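Local atomic coordinates of N-acetylneuraminate lyase (Peptoclostridium difficile, PDB entry 4WOZ), a protein that belongs to the dihydrodipicolinate synthetase family of enzymes, which are built on a TIM barrel, and assembles as four chains. Residues I41-D46 / E270-E275; A179-L184 / D201-P206. All coordinates share one frame; numbering follows the deposited sequence.

Contact 1: residues I41-D46 / E270-E275; sequences IRHNID and EEQGVE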
ATOM      1  N   ILE A  41       6.978  25.996 -25.763  1.00 30.35           N
ATOM      2  CA  ILE A  41       7.178  25.147 -26.930  1.00 31.60           C
ATOM      3  C   ILE A  41       8.475  25.511 -27.652  1.00 32.19           C
ATOM      4  O   ILE A  41       9.311  24.652 -27.918  1.00 29.56           O
ATOM      5  CB  ILE A  41       5.996  25.290 -27.902  1.00 31.56           C
ATOM      6  CG1 ILE A  41       4.724  24.769 -27.229  1.00 29.98           C
ATOM      7  CG2 ILE A  41       6.292  24.548 -29.214  1.00 31.70           C
ATOM      8  CD1 ILE A  41       3.462  24.977 -28.040  1.00 29.20           C
ATOM      9  N   ARG A  42       8.629  26.794 -27.965  1.00 34.30           N
ATOM     10  CA  ARG A  42       9.820  27.293 -28.649  1.00 33.60           C
ATOM     11  C   ARG A  42      11.082  27.005 -27.845  1.00 33.06           C
ATOM     12  O   ARG A  42      12.139  26.711 -28.408  1.00 31.14           O
ATOM     13  CB  ARG A  42       9.691  28.803 -28.878  1.00 34.31           C
ATOM     14  CG  ARG A  42       8.788  29.189 -30.042  1.00 35.97           C
ATOM     15  CD  ARG A  42       9.616  29.598 -31.255  1.00 36.67           C
ATOM     16  NE  ARG A  42      10.469  28.524 -31.760  1.00 36.40           N
ATOM     17  CZ  ARG A  42      10.045  27.540 -32.547  1.00 36.10           C
ATOM     18  NH1 ARG A  42       8.774  27.487 -32.923  1.00 37.13           N
ATOM     19  NH2 ARG A  42      10.896  26.619 -32.973  1.00 37.51           N
ATOM     20  N   HIS A  43      10.966  27.100 -26.524  1.00 32.40           N
ATOM     21  CA  HIS A  43      12.090  26.853 -25.631  1.00 31.86           C
ATOM     22  C   HIS A  43      12.538  25.397 -25.733  1.00 31.58           C
ATOM     23  O   HIS A  43      13.736  25.105 -25.796  1.00 30.75           O
ATOM     24  CB  HIS A  43      11.688  27.181 -24.194  1.00 32.12           C
ATOM     25  CG  HIS A  43      12.773  26.947 -23.191  1.00 32.69           C
ATOM     26  ND1 HIS A  43      13.904  27.730 -23.121  1.00 33.92           N
ATOM     27  CD2 HIS A  43      12.893  26.024 -22.207  1.00 31.99           C
ATOM     28  CE1 HIS A  43      14.673  27.303 -22.136  1.00 33.88           C
ATOM     29  NE2 HIS A  43      14.082  26.268 -21.566  1.00 33.25           N
ATOM     30  N   ASN A  44      11.572  24.485 -25.756  1.00 30.51           N
ATOM     31  CA  ASN A  44      11.881  23.062 -25.856  1.00 30.45           C
ATOM     32  C   ASN A  44      12.541  22.713 -27.186  1.00 29.69           C
ATOM     33  O   ASN A  44      13.437  21.877 -27.237  1.00 30.06           O
ATOM     34  CB  ASN A  44      10.612  22.218 -25.677  1.00 27.91           C
ATOM     35  CG  ASN A  44      10.297  21.943 -24.221  1.00 28.13           C
ATOM     36  OD1 ASN A  44      11.106  21.360 -23.500  1.00 30.07           O
ATOM     37  ND2 ASN A  44       9.120  22.357 -23.780  1.00 28.35           N
ATOM     38  N   ILE A  45      12.100  23.357 -28.261  1.00 31.18           N
ATOM     39  CA  ILE A  45      12.661  23.086 -29.581  1.00 31.32           C
ATOM     40  C   ILE A  45      14.030  23.730 -29.786  1.00 32.46           C
ATOM     41  O   ILE A  45      15.002  23.061 -30.144  1.00 32.99           O
ATOM     42  CB  ILE A  45      11.734  23.607 -30.703  1.00 29.56           C
ATOM     43  CG1 ILE A  45      10.370  22.929 -30.607  1.00 28.18           C
ATOM     44  CG2 ILE A  45      12.368  23.335 -32.087  1.00 29.07           C
ATOM     45  CD1 ILE A  45       9.345  23.512 -31.546  1.00 29.15           C
ATOM     46  N   ASP A  46      14.102  25.032 -29.538  1.00 34.32           N
ATOM     47  CA  ASP A  46      15.327  25.782 -29.764  1.00 36.58           C
ATOM     48  C   ASP A  46      16.397  25.755 -28.680  1.00 36.46           C
ATOM     49  O   ASP A  46      17.581  25.918 -28.981  1.00 36.93           O
ATOM     50  CB  ASP A  46      14.964  27.233 -30.093  1.00 35.69           C
ATOM     51  CG  ASP A  46      13.913  27.332 -31.179  1.00 36.87           C
ATOM     52  OD1 ASP A  46      13.956  26.511 -32.120  1.00 36.86           O
ATOM     53  OD2 ASP A  46      13.048  28.233 -31.104  1.00 39.60           O
ATOM     54  N   GLU A 270      10.598  30.520 -15.979  1.00 31.52           N
ATOM     55  CA  GLU A 270      10.533  31.980 -15.939  1.00 34.47           C
ATOM     56  C   GLU A 270      11.952  32.540 -15.958  1.00 34.75           C
ATOM     57  O   GLU A 270      12.228  33.545 -16.622  1.00 33.71           O
ATOM     58  CB  GLU A 270       9.832  32.455 -14.665  1.00 36.69           C
ATOM     59  CG  GLU A 270       8.326  32.274 -14.647  1.00 39.55           C
ATOM     60  CD  GLU A 270       7.615  33.217 -15.594  1.00 43.56           C
ATOM     61  OE1 GLU A 270       8.143  34.323 -15.843  1.00 44.11           O
ATOM     62  OE2 GLU A 270       6.517  32.863 -16.074  1.00 46.69           O
ATOM     63  N   GLU A 271      12.841  31.877 -15.223  1.00 32.12           N
ATOM     64  CA  GLU A 271      14.235  32.288 -15.143  1.00 33.29           C
ATOM     65  C   GLU A 271      14.978  31.986 -16.439  1.00 32.97           C
ATOM     66  O   GLU A 271      16.086  32.478 -16.655  1.00 32.98           O
ATOM     67  CB  GLU A 271      14.917  31.590 -13.966  1.00 34.46           C
ATOM     68  CG  GLU A 271      14.670  32.273 -12.637  1.00 39.24           C
ATOM     69  CD  GLU A 271      15.513  33.522 -12.466  1.00 42.71           C
ATOM     70  OE1 GLU A 271      15.697  34.266 -13.455  1.00 43.68           O
ATOM     71  OE2 GLU A 271      15.989  33.768 -11.338  1.00 43.82           O
ATOM     72  N   GLN A 272      14.369  31.173 -17.297  1.00 31.27           N
ATOM     73  CA  GLN A 272      14.983  30.838 -18.574  1.00 32.75           C
ATOM     74  C   GLN A 272      14.391  31.698 -19.697  1.00 31.73           C
ATOM     75  O   GLN A 272      14.636  31.452 -20.875  1.00 32.60           O
ATOM     76  CB  GLN A 272      14.809  29.344 -18.881  1.00 32.71           C
ATOM     77  CG  GLN A 272      15.384  28.431 -17.795  1.00 35.02           C
ATOM     78  CD  GLN A 272      15.471  26.975 -18.219  1.00 38.30           C
ATOM     79  OE1 GLN A 272      14.550  26.436 -18.836  1.00 39.12           O
ATOM     80  NE2 GLN A 272      16.578  26.324 -17.875  1.00 39.83           N
ATOM     81  N   GLY A 273      13.616  32.709 -19.312  1.00 31.42           N
ATOM     82  CA  GLY A 273      13.017  33.621 -20.275  1.00 30.83           C
ATOM     83  C   GLY A 273      11.689  33.178 -20.857  1.00 30.77           C
ATOM     84  O   GLY A 273      11.293  33.633 -21.936  1.00 28.76           O
ATOM     85  N   VAL A 274      10.995  32.297 -20.146  1.00 30.40           N
ATOM     86  CA  VAL A 274       9.712  31.781 -20.606  1.00 31.93           C
ATOM     87  C   VAL A 274       8.598  32.114 -19.615  1.00 32.70           C
ATOM     88  O   VAL A 274       8.724  31.848 -18.419  1.00 32.97           O
ATOM     89  CB  VAL A 274       9.781  30.242 -20.796  1.00 31.69           C
ATOM     90  CG1 VAL A 274       8.421  29.697 -21.226  1.00 30.57           C
ATOM     91  CG2 VAL A 274      10.849  29.896 -21.833  1.00 29.47           C
ATOM     92  N   GLU A 275       7.513  32.695 -20.115  1.00 33.28           N
ATOM     93  CA  GLU A 275       6.381  33.052 -19.264  1.00 35.75           C
ATOM     94  C   GLU A 275       5.545  31.819 -18.934  1.00 33.79           C
ATOM     95  O   GLU A 275       4.402  31.702 -19.369  1.00 33.19           O
ATOM     96  CB  GLU A 275       5.498  34.102 -19.951  1.00 38.76           C
ATOM     97  CG  GLU A 275       6.135  35.472 -20.081  1.00 42.70           C
ATOM     98  CD  GLU A 275       5.178  36.498 -20.662  1.00 47.17           C
ATOM     99  OE1 GLU A 275       4.093  36.697 -20.075  1.00 49.24           O
ATOM    100  OE2 GLU A 275       5.508  37.105 -21.705  1.00 49.55           O
TER
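His43 reaches from its helix into the turn that follows helix 261-271, its imidazole lying between Val274, next to the start of the side chain, and Gln272 at the far end of the ring. The bond from CA to CB already points at the turn, and CB rests on Val274 CG2 at 3.7 Å, with CG of the ring nearly as close to the same methyl. The first torsion sets only the ring: CG stands anti to the backbone N (chi1 179°), which carries NE2 on to Gln272. There His43 NE2 donates to Gln272 OE1 over 2.8 Å, a short but weak bond because it is bent to 125° at the hydrogen. Ring and amide planes stand 55° apart, and the two side chains cross at about a right angle. Histidine suits the place because it joins an apolar flank to a polar N-H. Glutamine is long enough to bring its carbonyl to that N-H, while its NE2 makes a weak bond to Val222 O. Beta-branched valine offers CG2 to the ring from a compact side chain.

The turn owes its shape to a Schellman motif that ends the helix: Gly273 N bonds to Glu270 O at 3.1 Å, and Val274 N bonds to Leu269 O. Gly273 is the C-prime residue, with a positive phi that glycine accommodates easily. On the helix of His43, Arg42 grips Asp46 one turn on, Arg42 NE lying 2.7 Å from Asp46 OD2, and its NH1 and NH2 also form salt bridges with Glu80 and Glu84. Barrel helix 34-48 here meets the turn after helix 261-271 of the C-terminal helices; it packs Ile41 against helix 67-81, Asn44 bonds to Ser20 of strand 17-21, and Glu271 touches helix 288-301.

Contact 2: residues A179-L184 / D201-P206; sequences ADFYLL and DEMMLP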
ATOM      1  N   ALA A 179       8.619   2.337 -11.450  1.00 49.40           N
ATOM      2  CA  ALA A 179       9.996   1.998 -11.097  1.00 47.92           C
ATOM      3  C   ALA A 179      10.290   0.506 -10.948  1.00 45.53           C
ATOM      4  O   ALA A 179      11.116   0.118 -10.122  1.00 47.06           O
ATOM      5  CB  ALA A 179      10.392   2.729  -9.818  1.00 48.53           C
ATOM      6  N   ASP A 180       9.629  -0.327 -11.747  1.00 42.45           N
ATOM      7  CA  ASP A 180       9.851  -1.771 -11.688  1.00 36.41           C
ATOM      8  C   ASP A 180      10.756  -2.151 -12.851  1.00 34.48           C
ATOM      9  O   ASP A 180      10.280  -2.410 -13.957  1.00 31.64           O
ATOM     10  CB  ASP A 180       8.525  -2.521 -11.812  1.00 39.94           C
ATOM     11  CG  ASP A 180       8.669  -4.018 -11.569  1.00 39.80           C
ATOM     12  OD1 ASP A 180       9.755  -4.573 -11.837  1.00 41.37           O
ATOM     13  OD2 ASP A 180       7.688  -4.641 -11.119  1.00 40.89           O
ATOM     14  N   PHE A 181      12.060  -2.186 -12.604  1.00 33.34           N
ATOM     15  CA  PHE A 181      13.005  -2.518 -13.657  1.00 32.86           C
ATOM     16  C   PHE A 181      13.015  -3.988 -14.039  1.00 31.42           C
ATOM     17  O   PHE A 181      13.574  -4.360 -15.068  1.00 29.62           O
ATOM     18  CB  PHE A 181      14.401  -2.037 -13.279  1.00 35.68           C
ATOM     19  CG  PHE A 181      14.546  -0.543 -13.326  1.00 41.19           C
ATOM     20  CD1 PHE A 181      13.838   0.266 -12.442  1.00 44.64           C
ATOM     21  CD2 PHE A 181      15.369   0.061 -14.268  1.00 42.52           C
ATOM     22  CE1 PHE A 181      13.952   1.660 -12.498  1.00 46.61           C
ATOM     23  CE2 PHE A 181      15.491   1.450 -14.334  1.00 43.58           C
ATOM     24  CZ  PHE A 181      14.781   2.250 -13.446  1.00 46.16           C
ATOM     25  N   TYR A 182      12.400  -4.825 -13.212  1.00 30.28           N
ATOM     26  CA  TYR A 182      12.307  -6.246 -13.524  1.00 29.96           C
ATOM     27  C   TYR A 182      11.312  -6.325 -14.688  1.00 30.33           C
ATOM     28  O   TYR A 182      11.610  -6.905 -15.729  1.00 29.82           O
ATOM     29  CB  TYR A 182      11.796  -7.027 -12.304  1.00 29.44           C
ATOM     30  CG  TYR A 182      11.546  -8.508 -12.525  1.00 29.59           C
ATOM     31  CD1 TYR A 182      12.164  -9.206 -13.563  1.00 30.16           C
ATOM     32  CD2 TYR A 182      10.691  -9.215 -11.681  1.00 32.39           C
ATOM     33  CE1 TYR A 182      11.931 -10.575 -13.757  1.00 30.73           C
ATOM     34  CE2 TYR A 182      10.455 -10.577 -11.859  1.00 32.05           C
ATOM     35  CZ  TYR A 182      11.075 -11.251 -12.897  1.00 31.96           C
ATOM     36  OH  TYR A 182      10.829 -12.593 -13.067  1.00 32.68           O
ATOM     37  N   LEU A 183      10.144  -5.713 -14.510  1.00 28.90           N
ATOM     38  CA  LEU A 183       9.117  -5.692 -15.551  1.00 27.73           C
ATOM     39  C   LEU A 183       9.617  -4.967 -16.801  1.00 27.72           C
ATOM     40  O   LEU A 183       9.305  -5.360 -17.926  1.00 25.49           O
ATOM     41  CB  LEU A 183       7.852  -4.994 -15.042  1.00 27.79           C
ATOM     42  CG  LEU A 183       6.708  -4.881 -16.057  1.00 31.72           C
ATOM     43  CD1 LEU A 183       6.204  -6.265 -16.427  1.00 30.23           C
ATOM     44  CD2 LEU A 183       5.575  -4.055 -15.473  1.00 33.68           C
ATOM     45  N   LEU A 184      10.389  -3.902 -16.606  1.00 26.90           N
ATOM     46  CA  LEU A 184      10.907  -3.149 -17.744  1.00 27.28           C
ATOM     47  C   LEU A 184      11.806  -4.038 -18.603  1.00 25.00           C
ATOM     48  O   LEU A 184      11.678  -4.073 -19.833  1.00 25.55           O
ATOM     49  CB  LEU A 184      11.680  -1.916 -17.261  1.00 26.95           C
ATOM     50  CG  LEU A 184      12.328  -1.056 -18.354  1.00 30.49           C
ATOM     51  CD1 LEU A 184      11.300  -0.708 -19.424  1.00 29.86           C
ATOM     52  CD2 LEU A 184      12.904   0.218 -17.733  1.00 30.34           C
ATOM     53  N   ASP A 201      12.356  10.519 -15.021  1.00 28.92           N
ATOM     54  CA  ASP A 201      13.528  11.358 -15.256  1.00 27.47           C
ATOM     55  C   ASP A 201      14.719  11.055 -14.351  1.00 27.79           C
ATOM     56  O   ASP A 201      15.865  11.022 -14.818  1.00 26.31           O
ATOM     57  CB  ASP A 201      13.142  12.837 -15.109  1.00 30.31           C
ATOM     58  CG  ASP A 201      11.971  13.235 -16.010  1.00 32.52           C
ATOM     59  OD1 ASP A 201      11.259  12.334 -16.507  1.00 31.90           O
ATOM     60  OD2 ASP A 201      11.755  14.448 -16.208  1.00 30.53           O
ATOM     61  N   GLU A 202      14.449  10.844 -13.063  1.00 26.66           N
ATOM     62  CA  GLU A 202      15.500  10.566 -12.087  1.00 29.48           C
ATOM     63  C   GLU A 202      16.121   9.173 -12.216  1.00 30.65           C
ATOM     64  O   GLU A 202      17.057   8.844 -11.488  1.00 28.57           O
ATOM     65  CB  GLU A 202      14.968  10.740 -10.657  1.00 31.64           C
ATOM     66  CG  GLU A 202      13.910   9.721 -10.236  1.00 37.57           C
ATOM     67  CD  GLU A 202      12.504  10.076 -10.701  1.00 42.12           C
ATOM     68  OE1 GLU A 202      12.342  10.529 -11.853  1.00 42.60           O
ATOM     69  OE2 GLU A 202      11.553   9.886  -9.912  1.00 45.80           O
ATOM     70  N   MET A 203      15.599   8.360 -13.133  1.00 30.33           N
ATOM     71  CA  MET A 203      16.117   7.008 -13.338  1.00 31.49           C
ATOM     72  C   MET A 203      16.386   6.752 -14.825  1.00 31.05           C
ATOM     73  O   MET A 203      16.315   5.618 -15.303  1.00 30.30           O
ATOM     74  CB  MET A 203      15.117   5.979 -12.792  1.00 34.52           C
ATOM     75  CG  MET A 203      14.825   6.137 -11.293  1.00 38.73           C
ATOM     76  SD  MET A 203      13.665   4.907 -10.596  1.00 45.89           S
ATOM     77  CE  MET A 203      12.108   5.775 -10.723  1.00 43.79           C
ATOM     78  N   MET A 204      16.707   7.820 -15.546  1.00 30.24           N
ATOM     79  CA  MET A 204      16.975   7.737 -16.979  1.00 30.80           C
ATOM     80  C   MET A 204      18.139   6.818 -17.345  1.00 30.74           C
ATOM     81  O   MET A 204      18.026   5.995 -18.263  1.00 29.47           O
ATOM     82  CB  MET A 204      17.220   9.144 -17.540  1.00 32.33           C
ATOM     83  CG  MET A 204      17.492   9.198 -19.039  1.00 32.69           C
ATOM     84  SD  MET A 204      17.641  10.892 -19.652  1.00 31.78           S
ATOM     85  CE  MET A 204      16.645  10.829 -21.144  1.00 30.66           C
ATOM     86  N   LEU A 205      19.255   6.953 -16.635  1.00 27.97           N
ATOM     87  CA  LEU A 205      20.426   6.129 -16.911  1.00 27.61           C
ATOM     88  C   LEU A 205      20.138   4.623 -16.793  1.00 27.11           C
ATOM     89  O   LEU A 205      20.397   3.867 -17.722  1.00 26.60           O
ATOM     90  CB  LEU A 205      21.582   6.536 -15.984  1.00 25.92           C
ATOM     91  CG  LEU A 205      22.792   5.595 -15.926  1.00 26.06           C
ATOM     92  CD1 LEU A 205      23.247   5.218 -17.346  1.00 22.87           C
ATOM     93  CD2 LEU A 205      23.914   6.277 -15.147  1.00 23.43           C
ATOM     94  N   PRO A 206      19.596   4.170 -15.654  1.00 27.03           N
ATOM     95  CA  PRO A 206      19.328   2.731 -15.562  1.00 27.64           C
ATOM     96  C   PRO A 206      18.286   2.230 -16.560  1.00 28.80           C
ATOM     97  O   PRO A 206      18.326   1.075 -16.980  1.00 30.72           O
ATOM     98  CB  PRO A 206      18.894   2.545 -14.103  1.00 26.23           C
ATOM     99  CG  PRO A 206      18.349   3.896 -13.718  1.00 28.72           C
ATOM    100  CD  PRO A 206      19.332   4.841 -14.370  1.00 26.49           C
TER
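Phe181 directs the far end of its ring at Met203 and Pro206, where the starts of two helices come together. Its CG lies opposite the carbonyl carbon (chi1 -71°), and from there the ring extends to the 201-206 segment. Met203 SD approaches the ring edge, 3.8 Å from Phe181 CE1; the line from SD to the ring centre is 80° off the ring normal, the edge-on form of a Met-aromatic contact. Met203 CB also lies at the edge, 3.8 Å from Phe181 CZ. The methionine chain runs extended through chi2 and then bends at chi3 (-94°), bringing its terminal methyl to Ala179: Met203 CE and Ala179 CB are 3.6 Å apart. A flexible thioether can thus serve two neighbours, and the short alanine side chain lets the methyl come close. On the other side of CZ, Pro206 CB touches Phe181 CE2 at 3.6 Å, the rigid pyrrolidine meeting the ring obliquely.

Both segments follow strands of the TIM barrel, 171-176 and 195-198, and lead into the helices that succeed them, so the contact joins consecutive beta-alpha units. Asp180 is the N-cap of helix 181-190. Its OD1 accepts a nearly straight bond of 2.9 Å from Leu183 N, which comes from above the carboxylate plane, and a weak one from Tyr182 N; a short acidic side chain suits these first-turn amides. Proline is equally at home in the first turn of helix 204-209, where an amide hydrogen is not needed for the helical bonding.

Across the interface with a second subunit, Phe181 meets Phe181 of that chain, ring to ring, and also packs on its Met203. Pro206 packs on Pro206 of the second subunit, and Tyr182 OH hydrogen-bonds to Thr254 OG1 of the same neighbour.

Overall arrangement
From the N terminus, the chain passes through strand 17-21 into helix 34-48, which carries the first half of contact 1. It then winds through the strands and helices of the barrel to reach residues 179-184, and 16 residues later 201-206 closes the short loop of contact 2, spanning strand 195-198. Only after the last barrel strand and the helices beyond it does 270-275 return to helix 34-48, closing a loop of 223 intervening residues that encloses contact 2. Contact 1 therefore ties an early barrel helix to the C-terminal helices, whereas contact 2 links two successive units at a subunit interface. Their centres are 28 Å apart, and they do not touch.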